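Local structure of mandelate racemase/muconate lactonizing protein (Thermobispora bispora, 3VC5) at residues V28-V33 against E78-A83; L41-V46 against N241-V246; T126-F131 against V290-H295; Y164-F169 against L198-Y203; V319-I324 against T351-A356. The protein probably catalyses the magnesium-dependent dehydration of D-glucarate to 5-dehydro-4-deoxy-D-glucarate. All blocks are in the same frame, centred on the assembly; numbering follows the deposited sequence. Where two conformers were deposited one is given.

Contact 1: V28-V33 against E78-A83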
# COMPACT_ATOMS: atom_id res chain seq x y z
N VAL A 28 6.65 9.36 25.94
CA VAL A 28 5.48 9.65 25.12
C VAL A 28 4.48 10.33 26.05
O VAL A 28 4.06 9.74 27.06
CB VAL A 28 4.87 8.37 24.50
CG1 VAL A 28 3.67 8.75 23.62
CG2 VAL A 28 5.93 7.63 23.67
N ARG A 29 4.18 11.59 25.75
CA ARG A 29 3.29 12.38 26.59
C ARG A 29 1.90 12.29 26.02
O ARG A 29 1.71 12.47 24.82
CB ARG A 29 3.76 13.83 26.57
CG ARG A 29 5.21 13.97 27.02
CD ARG A 29 5.78 15.37 26.65
NE ARG A 29 7.17 15.49 27.10
CZ ARG A 29 8.04 16.39 26.66
NH1 ARG A 29 7.70 17.25 25.70
NH2 ARG A 29 9.28 16.42 27.17
N VAL A 30 0.93 11.99 26.87
CA VAL A 30 -0.44 11.82 26.44
C VAL A 30 -1.32 12.80 27.19
O VAL A 30 -1.36 12.77 28.42
CB VAL A 30 -0.94 10.37 26.69
CG1 VAL A 30 -2.42 10.25 26.27
CG2 VAL A 30 -0.07 9.35 25.93
N THR A 31 -2.02 13.67 26.45
CA THR A 31 -2.80 14.76 27.04
C THR A 31 -4.22 14.84 26.49
O THR A 31 -4.42 15.22 25.33
CB THR A 31 -2.10 16.12 26.78
OG1 THR A 31 -0.73 16.01 27.18
CG2 THR A 31 -2.79 17.26 27.59
N PRO A 32 -5.22 14.49 27.33
CA PRO A 32 -6.59 14.65 26.84
C PRO A 32 -6.96 16.13 26.84
O PRO A 32 -6.53 16.88 27.74
CB PRO A 32 -7.42 13.85 27.84
CG PRO A 32 -6.61 13.95 29.17
CD PRO A 32 -5.16 13.99 28.73
N VAL A 33 -7.75 16.55 25.86
CA VAL A 33 -8.15 17.97 25.72
C VAL A 33 -9.63 18.02 25.40
O VAL A 33 -10.22 17.02 24.89
CB VAL A 33 -7.36 18.69 24.59
CG1 VAL A 33 -5.87 18.79 24.94
CG2 VAL A 33 -7.58 18.00 23.22
N GLU A 78 -7.66 5.53 27.64
CA GLU A 78 -6.99 4.55 28.51
C GLU A 78 -6.05 3.62 27.74
O GLU A 78 -4.94 3.30 28.20
CB GLU A 78 -8.01 3.72 29.31
CG GLU A 78 -8.75 4.54 30.36
CD GLU A 78 -9.91 3.77 30.98
OE1 GLU A 78 -10.27 2.68 30.46
OE2 GLU A 78 -10.46 4.28 31.99
N GLN A 79 -6.47 3.21 26.56
CA GLN A 79 -5.63 2.37 25.70
C GLN A 79 -4.43 3.14 25.17
O GLN A 79 -3.32 2.58 25.10
CB GLN A 79 -6.43 1.76 24.54
CG GLN A 79 -7.49 0.75 24.98
CD GLN A 79 -6.98 -0.38 25.88
OE1 GLN A 79 -7.63 -0.72 26.91
NE2 GLN A 79 -5.85 -1.00 25.52
N VAL A 80 -4.62 4.41 24.82
CA VAL A 80 -3.53 5.21 24.30
C VAL A 80 -2.49 5.40 25.42
O VAL A 80 -1.28 5.30 25.17
CB VAL A 80 -4.04 6.55 23.74
CG1 VAL A 80 -2.88 7.49 23.36
CG2 VAL A 80 -4.94 6.32 22.51
N ARG A 81 -2.94 5.68 26.64
CA ARG A 81 -2.00 5.80 27.76
C ARG A 81 -1.24 4.50 27.99
O ARG A 81 -0.02 4.50 28.16
CB ARG A 81 -2.72 6.19 29.04
CG ARG A 81 -3.20 7.64 29.06
CD ARG A 81 -3.77 7.95 30.44
NE ARG A 81 -4.05 9.36 30.65
CZ ARG A 81 -5.20 9.84 31.08
NH1 ARG A 81 -6.21 9.03 31.38
NH2 ARG A 81 -5.33 11.16 31.21
N ALA A 82 -1.95 3.38 28.00
CA ALA A 82 -1.30 2.09 28.23
C ALA A 82 -0.25 1.78 27.14
O ALA A 82 0.88 1.35 27.43
CB ALA A 82 -2.34 0.99 28.29
N ALA A 83 -0.62 2.01 25.88
CA ALA A 83 0.32 1.79 24.79
C ALA A 83 1.52 2.75 24.88
O ALA A 83 2.68 2.33 24.69
CB ALA A 83 -0.39 1.92 23.43
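Val30 holds CG1 opposite its backbone N (chi1 177°), and this branch makes its closest approaches to Val80 and Arg81. The methyls Val30 CG1 and Val80 CG1 are 4.0 Å apart. Arg81 leaves the helix with CG beside the backbone N (chi1 -72°). Its chain then runs extended to NE and reaches along the strand. The start of that chain packs on Val30, with Arg81 CG 3.9 Å from Val30 CG1. Its end meets Pro32, where Arg81 NH2 is 3.7 Å from Pro32 CG. The arginine crosses the proline ring at about a right angle, and Pro32 CG approaches the guanidinium obliquely. Strand 28-33 and helix 78-83 run nearly antiparallel, at 166°, with their axes 8.9 Å apart. The helix here covers an outer strand of the three-stranded antiparallel sheet in the N-terminal capping domain. Leu77 and Ala84 of the same helix also pack on Val30. Helix 403-415 touches the strand too, through Tyr413 on Pro32. The chemistry across the two segments is apolar: a valine methyl meets another methyl and an arginine methylene, and the exposed arginine packs its charged end on the ring carbons of the proline.

Contact 2: L41-V46 against N241-V246. With PO4 (phosphate ion), chain B.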
# COMPACT_ATOMS: atom_id res chain seq x y z
N LEU A 41 -26.40 19.00 14.39
CA LEU A 41 -27.34 17.89 14.41
C LEU A 41 -26.89 16.79 13.45
O LEU A 41 -26.29 17.05 12.41
CB LEU A 41 -28.73 18.41 14.01
CG LEU A 41 -29.33 19.44 14.98
CD1 LEU A 41 -30.44 20.22 14.31
CD2 LEU A 41 -29.90 18.69 16.18
N ASN A 42 -27.21 15.55 13.78
CA ASN A 42 -26.88 14.45 12.89
C ASN A 42 -27.85 13.29 13.18
O ASN A 42 -28.77 13.43 14.00
CB ASN A 42 -25.39 14.05 13.06
CG ASN A 42 -25.09 13.54 14.45
OD1 ASN A 42 -25.99 13.11 15.18
ND2 ASN A 42 -23.81 13.59 14.84
N ALA A 43 -27.68 12.17 12.49
CA ALA A 43 -28.57 11.03 12.69
C ALA A 43 -28.59 10.51 14.14
O ALA A 43 -29.58 9.91 14.58
CB ALA A 43 -28.21 9.89 11.74
N ALA A 44 -27.48 10.68 14.85
CA ALA A 44 -27.33 10.17 16.22
C ALA A 44 -27.78 11.15 17.31
O ALA A 44 -27.71 10.84 18.49
CB ALA A 44 -25.86 9.72 16.47
N GLY A 45 -28.21 12.35 16.94
CA GLY A 45 -28.69 13.33 17.91
C GLY A 45 -28.11 14.70 17.62
O GLY A 45 -28.38 15.30 16.56
N VAL A 46 -27.27 15.16 18.52
CA VAL A 46 -26.66 16.49 18.37
C VAL A 46 -25.31 16.49 19.06
O VAL A 46 -25.16 15.85 20.11
CB VAL A 46 -27.61 17.59 18.92
CG1 VAL A 46 -27.94 17.32 20.39
CG2 VAL A 46 -27.03 19.02 18.73
N ASN A 241 -25.96 9.41 7.17
CA ASN A 241 -25.45 8.45 8.16
C ASN A 241 -26.41 7.27 8.40
O ASN A 241 -26.69 6.91 9.56
CB ASN A 241 -25.09 9.13 9.48
CG ASN A 241 -23.80 9.92 9.40
OD1 ASN A 241 -23.82 11.16 9.45
ND2 ASN A 241 -22.66 9.21 9.27
N ALA A 242 -26.90 6.70 7.31
CA ALA A 242 -27.69 5.46 7.32
C ALA A 242 -29.10 5.63 7.90
O ALA A 242 -29.71 4.66 8.37
CB ALA A 242 -26.93 4.34 8.04
N ALA A 243 -29.60 6.86 7.91
CA ALA A 243 -30.93 7.15 8.46
C ALA A 243 -32.10 6.66 7.60
O ALA A 243 -33.24 6.74 8.04
CB ALA A 243 -31.08 8.66 8.74
N TRP A 244 -31.84 6.17 6.38
CA TRP A 244 -32.95 5.88 5.45
C TRP A 244 -33.07 4.39 5.16
O TRP A 244 -32.07 3.65 5.22
CB TRP A 244 -32.79 6.61 4.11
CG TRP A 244 -32.65 8.10 4.22
CD1 TRP A 244 -33.04 8.90 5.27
CD2 TRP A 244 -32.10 8.98 3.23
NE1 TRP A 244 -32.73 10.23 5.00
CE2 TRP A 244 -32.18 10.30 3.75
CE3 TRP A 244 -31.55 8.79 1.96
CZ2 TRP A 244 -31.73 11.42 3.02
CZ3 TRP A 244 -31.10 9.90 1.25
CH2 TRP A 244 -31.19 11.20 1.78
N THR A 245 -34.29 3.97 4.80
CA THR A 245 -34.52 2.64 4.27
C THR A 245 -33.98 2.56 2.86
O THR A 245 -33.66 3.59 2.23
CB THR A 245 -36.03 2.33 4.21
OG1 THR A 245 -36.65 3.23 3.30
CG2 THR A 245 -36.66 2.47 5.58
N VAL A 246 -33.89 1.35 2.33
CA VAL A 246 -33.47 1.17 0.95
C VAL A 246 -34.44 1.88 -0.03
O VAL A 246 -34.01 2.63 -0.93
CB VAL A 246 -33.38 -0.34 0.63
CG1 VAL A 246 -33.27 -0.58 -0.87
CG2 VAL A 246 -32.17 -0.95 1.38
P PO4 B . -20.10 13.80 12.91
O1 PO4 B . -21.48 14.13 13.33
O2 PO4 B . -19.29 15.05 13.21
O3 PO4 B . -19.56 12.67 13.67
O4 PO4 B . -20.12 13.50 11.50
O HOH W 1 -26.17 12.35 10.15
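The flat carboxamide of Asn241 turns its oxygen OD1 to a bridging water, 2.7 Å away, while Asn241 CB meets Ala43 CB at 3.9 Å. That water donates to OD1 and accepts from Ala43 N, 2.8 Å from the water oxygen. OD1 is also bonded to Lys211 NZ, a predicted proton acceptor, so the water links the turn to the active site. The second amide, that of Asn42, turns toward the phosphate. Its ND2 donates to phosphate O1 over 2.8 Å, with an N-H...O angle of 160°, and also to Asp423 OD2 on helix 423-430. CG of Asn42 lies between its backbone N and carbonyl carbon (chi1 62°), a position that folds OD1 back over the turn, where Ala44 N makes a weak bond to it. Asn42 to Gly45 form a type I beta turn. Ala43 sits at its second position and points its methyl at Asn241 and at Ala243, whose CB is 4.3 Å from Ala43 CB. His47, Lys211, His367 and Arg421 complete the phosphate site; the ion, probably from the crystallisation liquor, may mark part of the substrate pocket. The turn joins the short strands 41-42 and 45-46 of the capping domain, with helix 423-430 against it. Residues 241-246 form the barrel loop between strand 236-239 and helix 246-255.

Contact 3: T126-F131 against V290-H295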
# COMPACT_ATOMS: atom_id res chain seq x y z
N THR A 126 -9.68 -1.27 16.46
CA THR A 126 -9.26 -0.76 17.78
C THR A 126 -7.75 -0.56 17.81
O THR A 126 -7.24 0.52 18.20
CB THR A 126 -9.69 -1.72 18.89
OG1 THR A 126 -11.12 -1.76 18.92
CG2 THR A 126 -9.18 -1.23 20.26
N VAL A 127 -7.02 -1.56 17.33
CA VAL A 127 -5.54 -1.47 17.25
C VAL A 127 -5.13 -0.31 16.33
O VAL A 127 -4.26 0.49 16.68
CB VAL A 127 -4.95 -2.78 16.74
CG1 VAL A 127 -3.41 -2.62 16.48
CG2 VAL A 127 -5.22 -3.89 17.74
N ASP A 128 -5.81 -0.19 15.18
CA ASP A 128 -5.44 0.84 14.23
C ASP A 128 -5.71 2.22 14.83
O ASP A 128 -4.96 3.17 14.59
CB ASP A 128 -6.28 0.70 12.95
CG ASP A 128 -5.75 -0.40 12.03
OD1 ASP A 128 -4.63 -0.92 12.28
OD2 ASP A 128 -6.40 -0.69 11.00
N ARG A 129 -6.84 2.35 15.54
CA ARG A 129 -7.17 3.63 16.20
C ARG A 129 -6.10 4.02 17.23
O ARG A 129 -5.67 5.20 17.31
CB ARG A 129 -8.56 3.60 16.86
CG ARG A 129 -9.71 3.63 15.86
CD ARG A 129 -11.03 3.16 16.48
NE ARG A 129 -11.15 3.55 17.87
CZ ARG A 129 -12.03 4.42 18.36
NH1 ARG A 129 -12.04 4.66 19.67
NH2 ARG A 129 -12.91 5.02 17.55
N VAL A 130 -5.63 3.05 18.00
CA VAL A 130 -4.63 3.34 19.02
C VAL A 130 -3.26 3.62 18.37
O VAL A 130 -2.58 4.60 18.69
CB VAL A 130 -4.55 2.23 20.07
CG1 VAL A 130 -3.40 2.52 21.07
CG2 VAL A 130 -5.91 2.14 20.80
N PHE A 131 -2.92 2.82 17.39
CA PHE A 131 -1.65 2.98 16.70
C PHE A 131 -1.51 4.33 15.99
O PHE A 131 -0.43 4.90 15.96
CB PHE A 131 -1.52 1.86 15.69
CG PHE A 131 -0.30 1.96 14.78
CD1 PHE A 131 1.00 1.70 15.28
CD2 PHE A 131 -0.47 2.23 13.42
CE1 PHE A 131 2.10 1.76 14.44
CE2 PHE A 131 0.65 2.27 12.56
CZ PHE A 131 1.93 2.02 13.07
N VAL A 290 -17.77 0.31 5.35
CA VAL A 290 -16.38 -0.10 5.06
C VAL A 290 -15.46 0.81 5.86
O VAL A 290 -15.28 1.99 5.48
CB VAL A 290 -16.06 0.05 3.55
CG1 VAL A 290 -14.62 -0.38 3.24
CG2 VAL A 290 -17.07 -0.77 2.71
N VAL A 291 -14.94 0.28 6.97
CA VAL A 291 -14.19 1.14 7.91
C VAL A 291 -12.92 0.45 8.42
O VAL A 291 -12.25 0.96 9.31
CB VAL A 291 -15.08 1.65 9.09
CG1 VAL A 291 -16.21 2.56 8.57
CG2 VAL A 291 -15.65 0.47 9.85
N THR A 292 -12.64 -0.75 7.90
CA THR A 292 -11.43 -1.46 8.32
C THR A 292 -11.10 -2.45 7.19
O THR A 292 -11.97 -2.75 6.38
CB THR A 292 -11.65 -2.15 9.71
OG1 THR A 292 -10.39 -2.59 10.21
CG2 THR A 292 -12.58 -3.36 9.62
N PRO A 293 -9.85 -2.90 7.06
CA PRO A 293 -9.56 -3.66 5.84
C PRO A 293 -10.35 -4.94 5.66
O PRO A 293 -10.63 -5.32 4.51
CB PRO A 293 -8.03 -3.93 5.97
CG PRO A 293 -7.52 -2.69 6.73
CD PRO A 293 -8.60 -2.52 7.78
N GLU A 294 -10.77 -5.58 6.74
CA GLU A 294 -11.53 -6.84 6.66
C GLU A 294 -12.86 -6.64 5.92
O GLU A 294 -13.48 -7.60 5.50
CB GLU A 294 -11.82 -7.39 8.07
CG GLU A 294 -10.69 -8.21 8.70
CD GLU A 294 -11.11 -8.94 9.98
OE1 GLU A 294 -10.24 -9.56 10.65
OE2 GLU A 294 -12.31 -8.90 10.33
N HIS A 295 -13.32 -5.41 5.81
CA HIS A 295 -14.59 -5.13 5.12
C HIS A 295 -14.44 -5.09 3.59
O HIS A 295 -15.43 -5.07 2.86
CB HIS A 295 -15.14 -3.76 5.56
CG HIS A 295 -15.53 -3.72 7.01
ND1 HIS A 295 -15.70 -2.55 7.71
CD2 HIS A 295 -15.75 -4.72 7.89
CE1 HIS A 295 -16.02 -2.83 8.96
NE2 HIS A 295 -16.07 -4.15 9.09
O HOH W 2 -8.92 -0.32 10.63
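This is a small, buried, water-mediated contact between Asp128 on helix 123-146 and Thr292 in the loop that follows barrel strand 284-286. The direct approaches are long: Asp128 OD2 lies 4.5 Å from Thr292 OG1 and 4.3 Å from Pro293 CD. One water fills the step between the two oxygens. Thr292 OG1 donates to it over 2.7 Å, and the water donates in turn to Asp128 OD2 over 2.6 Å. The proton direction is therefore set along the whole relay, from hydroxyl to water to carboxylate. Asp128 is gripped from other sides as well. Its OD1 is bonded to Tyr99 OH, and OD2 also forms a salt bridge with Arg320 NH2. These bonds fix the rotation of the carboxylate and would probably favour its ionised form. In the enolase superfamily an N-terminal capping domain sits against a modified TIM barrel, and here a helix from the N-terminal part meets a barrel loop. His295 ties the loop to itself. Val291 N donates to ring atom His295 ND1 over 3.0 Å, nearly straight at 167° and 10° out of the ring plane, so ND1 acts as an acceptor. The methyl CG2 of Thr292 sits over the centre of the same imidazole, 3.5 Å above its plane. The threonine thus uses both branches: OG1, opposite its backbone N (chi1 -168°), faces the water, while CG2 rests on the histidine. Trp315 packs on Pro293 nearby, and Tyr314 lies on both Arg129 and Val291.

Contact 4: Y164-F169 against L198-Y203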
# COMPACT_ATOMS: atom_id res chain seq x y z
N TYR A 164 -10.67 21.06 0.40
CA TYR A 164 -11.60 20.63 1.43
C TYR A 164 -13.00 21.10 1.06
O TYR A 164 -13.17 22.12 0.38
CB TYR A 164 -11.20 21.14 2.84
CG TYR A 164 -10.01 20.40 3.43
CD1 TYR A 164 -10.20 19.27 4.26
CD2 TYR A 164 -8.72 20.79 3.13
CE1 TYR A 164 -9.11 18.57 4.78
CE2 TYR A 164 -7.63 20.11 3.65
CZ TYR A 164 -7.84 18.98 4.46
OH TYR A 164 -6.76 18.32 4.97
N SER A 165 -14.01 20.39 1.56
CA SER A 165 -15.42 20.75 1.40
C SER A 165 -15.90 21.62 2.56
O SER A 165 -15.31 21.63 3.66
CB SER A 165 -16.29 19.48 1.33
OG SER A 165 -16.15 18.74 2.54
N ALA A 166 -16.97 22.36 2.30
CA ALA A 166 -17.73 23.04 3.33
C ALA A 166 -18.65 22.01 3.98
O ALA A 166 -19.55 21.48 3.31
CB ALA A 166 -18.58 24.16 2.68
N TYR A 167 -18.44 21.76 5.26
CA TYR A 167 -19.18 20.71 5.99
C TYR A 167 -20.37 21.39 6.67
O TYR A 167 -20.26 21.95 7.75
CB TYR A 167 -18.30 20.02 7.03
CG TYR A 167 -18.69 18.57 7.31
CD1 TYR A 167 -20.01 18.14 7.20
CD2 TYR A 167 -17.71 17.65 7.72
CE1 TYR A 167 -20.35 16.80 7.44
CE2 TYR A 167 -18.05 16.30 7.96
CZ TYR A 167 -19.36 15.89 7.84
OH TYR A 167 -19.72 14.54 8.04
N LEU A 168 -21.51 21.38 5.99
CA LEU A 168 -22.70 22.03 6.51
C LEU A 168 -23.51 21.08 7.39
O LEU A 168 -23.63 19.84 7.12
CB LEU A 168 -23.59 22.52 5.35
CG LEU A 168 -22.93 23.30 4.21
CD1 LEU A 168 -23.98 23.76 3.18
CD2 LEU A 168 -22.16 24.53 4.77
N PHE A 169 -24.12 21.67 8.41
CA PHE A 169 -24.97 20.96 9.34
C PHE A 169 -26.20 21.77 9.62
O PHE A 169 -26.12 22.99 9.78
CB PHE A 169 -24.29 20.82 10.70
CG PHE A 169 -23.15 19.82 10.74
CD1 PHE A 169 -21.88 20.17 10.28
CD2 PHE A 169 -23.34 18.55 11.27
CE1 PHE A 169 -20.81 19.24 10.34
CE2 PHE A 169 -22.28 17.61 11.33
CZ PHE A 169 -21.03 17.95 10.86
N LEU A 198 -21.69 31.83 4.48
CA LEU A 198 -20.79 32.20 5.56
C LEU A 198 -19.47 31.40 5.46
O LEU A 198 -18.39 32.00 5.39
CB LEU A 198 -21.49 31.99 6.91
CG LEU A 198 -20.85 32.47 8.22
CD1 LEU A 198 -21.84 32.36 9.37
CD2 LEU A 198 -19.60 31.69 8.52
N LEU A 199 -19.55 30.07 5.42
CA LEU A 199 -18.34 29.25 5.38
C LEU A 199 -17.54 29.45 4.10
O LEU A 199 -16.31 29.50 4.13
CB LEU A 199 -18.67 27.76 5.54
CG LEU A 199 -18.70 27.17 6.97
CD1 LEU A 199 -19.50 28.01 7.92
CD2 LEU A 199 -19.17 25.71 6.96
N ILE A 200 -18.23 29.50 2.96
CA ILE A 200 -17.55 29.69 1.68
C ILE A 200 -16.89 31.06 1.62
O ILE A 200 -15.77 31.20 1.13
CB ILE A 200 -18.48 29.42 0.48
CG1 ILE A 200 -18.78 27.91 0.39
CG2 ILE A 200 -17.87 29.91 -0.85
CD1 ILE A 200 -20.01 27.57 -0.47
N GLY A 201 -17.56 32.06 2.19
CA GLY A 201 -16.98 33.42 2.22
C GLY A 201 -15.67 33.43 2.99
O GLY A 201 -14.71 34.08 2.58
N GLU A 202 -15.64 32.70 4.11
CA GLU A 202 -14.47 32.69 4.98
C GLU A 202 -13.33 31.81 4.50
O GLU A 202 -12.16 32.20 4.59
CB GLU A 202 -14.86 32.32 6.42
CG GLU A 202 -15.83 33.35 7.04
CD GLU A 202 -16.32 33.01 8.45
OE1 GLU A 202 -15.93 31.95 8.99
OE2 GLU A 202 -17.08 33.83 9.03
N TYR A 203 -13.65 30.62 4.00
CA TYR A 203 -12.63 29.61 3.70
C TYR A 203 -12.40 29.39 2.19
O TYR A 203 -11.35 28.86 1.79
CB TYR A 203 -13.00 28.28 4.37
CG TYR A 203 -12.92 28.32 5.89
CD1 TYR A 203 -11.73 27.96 6.56
CD2 TYR A 203 -14.00 28.79 6.67
CE1 TYR A 203 -11.62 28.03 7.94
CE2 TYR A 203 -13.89 28.88 8.09
CZ TYR A 203 -12.69 28.50 8.70
OH TYR A 203 -12.56 28.57 10.08
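Leu168 and Leu199 lie alongside each other, running opposite ways, and their closest atoms are the two CD2 methyls, 3.9 Å apart. Leu168 places CG beside its backbone N (chi1 -48°). From there its CD2 branch reaches the helix, although its CB does not aim straight at it. Leu199 does start toward the strand, but with an unusual first torsion of -91°, well off the common staggered position. Its CD2 also comes to the strand backbone, 4.0 Å from Tyr167 O, a carbonyl that is hydrogen-bonded to Trp370 NE1. Ala166 also faces the helix and brings its CB to 4.4 Å from Ile200 CG1. The elements belong to one beta-alpha-beta unit of the barrel: strand 161-169, helix 189-203 and strand 208-211. Strand and helix run close to antiparallel, at 156°, as the return helix of such a crossover does. Tyr167 points the other way, into the barrel interior. Its OH is bonded to Lys209 NZ and Lys211 NZ, the latter a predicted proton acceptor. Phe169 follows on the same side, and its CZ stands 3.6 Å above the Tyr167 ring plane, offset toward the rim. Adjacent strand residues thus serve two surfaces: Ala166 and Leu168 meet the helix with apolar groups, while Tyr167 lies close to the bound phosphate. Ile208, on the next strand, touches both Leu168 and Ile200.

Contact 5: V319-I324 against T351-A356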
# COMPACT_ATOMS: atom_id res chain seq x y z
N VAL A 319 0.63 5.78 6.48
CA VAL A 319 1.11 4.76 5.57
C VAL A 319 0.05 3.70 5.27
O VAL A 319 -0.19 3.40 4.08
CB VAL A 319 2.42 4.11 6.09
CG1 VAL A 319 2.86 3.00 5.15
CG2 VAL A 319 3.48 5.18 6.19
N ARG A 320 -0.62 3.18 6.30
CA ARG A 320 -1.68 2.18 6.06
C ARG A 320 -2.79 2.78 5.19
O ARG A 320 -3.32 2.12 4.28
CB ARG A 320 -2.25 1.62 7.36
CG ARG A 320 -1.35 0.59 8.05
CD ARG A 320 -1.91 0.02 9.35
NE ARG A 320 -3.28 -0.53 9.30
CZ ARG A 320 -3.57 -1.84 9.26
NH1 ARG A 320 -2.58 -2.72 9.20
NH2 ARG A 320 -4.85 -2.26 9.26
N SER A 321 -3.11 4.05 5.44
CA SER A 321 -4.15 4.73 4.63
C SER A 321 -3.70 4.80 3.18
O SER A 321 -4.52 4.60 2.26
CB SER A 321 -4.46 6.11 5.18
OG SER A 321 -5.07 6.02 6.46
N ALA A 322 -2.42 5.16 2.95
CA ALA A 322 -1.89 5.19 1.58
C ALA A 322 -2.01 3.81 0.90
O ALA A 322 -2.34 3.74 -0.29
CB ALA A 322 -0.42 5.71 1.56
N HIS A 323 -1.70 2.74 1.64
CA HIS A 323 -1.83 1.37 1.08
C HIS A 323 -3.27 1.09 0.68
O HIS A 323 -3.53 0.51 -0.38
CB HIS A 323 -1.37 0.33 2.09
CG HIS A 323 0.12 0.23 2.22
ND1 HIS A 323 0.78 -0.97 2.29
CD2 HIS A 323 1.08 1.19 2.29
CE1 HIS A 323 2.08 -0.76 2.41
NE2 HIS A 323 2.29 0.55 2.40
N ILE A 324 -4.20 1.45 1.56
CA ILE A 324 -5.63 1.29 1.23
C ILE A 324 -6.06 2.11 0.02
O ILE A 324 -6.89 1.65 -0.78
CB ILE A 324 -6.52 1.50 2.47
CG1 ILE A 324 -6.15 0.49 3.56
CG2 ILE A 324 -8.02 1.45 2.10
CD1 ILE A 324 -6.30 -0.98 3.17
N THR A 351 -3.65 16.60 5.60
CA THR A 351 -3.19 17.35 4.45
C THR A 351 -1.96 16.70 3.79
O THR A 351 -1.90 16.58 2.58
CB THR A 351 -2.93 18.82 4.85
OG1 THR A 351 -4.17 19.38 5.30
CG2 THR A 351 -2.37 19.64 3.67
N HIS A 352 -0.98 16.27 4.60
CA HIS A 352 0.17 15.57 4.03
C HIS A 352 -0.27 14.28 3.36
O HIS A 352 0.22 13.94 2.27
CB HIS A 352 1.25 15.27 5.10
CG HIS A 352 2.04 16.46 5.50
ND1 HIS A 352 3.19 16.84 4.84
CD2 HIS A 352 1.87 17.35 6.52
CE1 HIS A 352 3.68 17.93 5.41
NE2 HIS A 352 2.90 18.26 6.43
N LEU A 353 -1.18 13.54 4.01
CA LEU A 353 -1.64 12.28 3.43
C LEU A 353 -2.33 12.55 2.08
O LEU A 353 -2.00 11.93 1.05
CB LEU A 353 -2.62 11.57 4.39
CG LEU A 353 -3.37 10.35 3.82
CD1 LEU A 353 -2.41 9.22 3.40
CD2 LEU A 353 -4.38 9.86 4.86
N ALA A 354 -3.30 13.46 2.07
CA ALA A 354 -4.01 13.74 0.81
C ALA A 354 -3.07 14.31 -0.27
O ALA A 354 -3.21 13.97 -1.45
CB ALA A 354 -5.18 14.69 1.04
N ALA A 355 -2.14 15.19 0.12
CA ALA A 355 -1.25 15.80 -0.88
C ALA A 355 -0.36 14.78 -1.59
O ALA A 355 -0.00 14.97 -2.76
CB ALA A 355 -0.36 16.91 -0.21
N ALA A 356 0.01 13.72 -0.87
CA ALA A 356 1.01 12.77 -1.35
C ALA A 356 0.37 11.48 -1.83
O ALA A 356 1.10 10.51 -2.09
CB ALA A 356 2.05 12.44 -0.23
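Leu353 points toward the helix of residues 319-324 and sets both methyls of its fork against Ser321. CD2 is the nearer, 3.8 Å from Ser321 CB, and CD1 follows at 4.1 Å from the same atom. CD1 also reaches the backbone, 4.1 Å from Ala322 N, and lies 4.4 Å from Ala322 CB. In the leucine CG lies opposite the backbone N (chi1 170°), with the fork turned to Ser321. Ser321 faces it with its CB but keeps its hydroxyl beside the backbone N (chi1 -66°), where OG is bonded to Gly317 O one turn back in the chain. The polar end of the serine is thus spent within its own helix region, and its methylene meets the leucine. Ala322 offers its methyl from the flank. These are two neighbouring helices of the barrel's outer layer, 318-330 and 344-355, with strand 334-337 between them in the chain. Ala322 also touches His323 of the second subunit, and the two copies of His323 stack. The contact itself is a single leucine against small residues, so it rests on dispersion and the exclusion of water, without directional bonds between the two segments.

In the fold
Contacts 1 and 3 touch where Gln79, Val80 and Ala83 pack on Val130, so helices 74-85 and 123-146 join them; their centres are 19 Å apart. Contacts 3 and 5, with centres 15 Å apart, touch through helix 318-330. Contact 5 meets contact 4 through the hydroxyls of Tyr164 and Thr351, and contact 4 meets contact 2 at Phe169 and Leu41. Contacts 4 and 5 lie within the barrel, contact 1 involves the capping domain, and contacts 2 and 3 join the two parts. Contacts 1 and 2 alternate along the chain, and contact 4 is nested inside 2 and 3. Contacts 2 and 4 border the active site; contact 5 adjoins the second subunit.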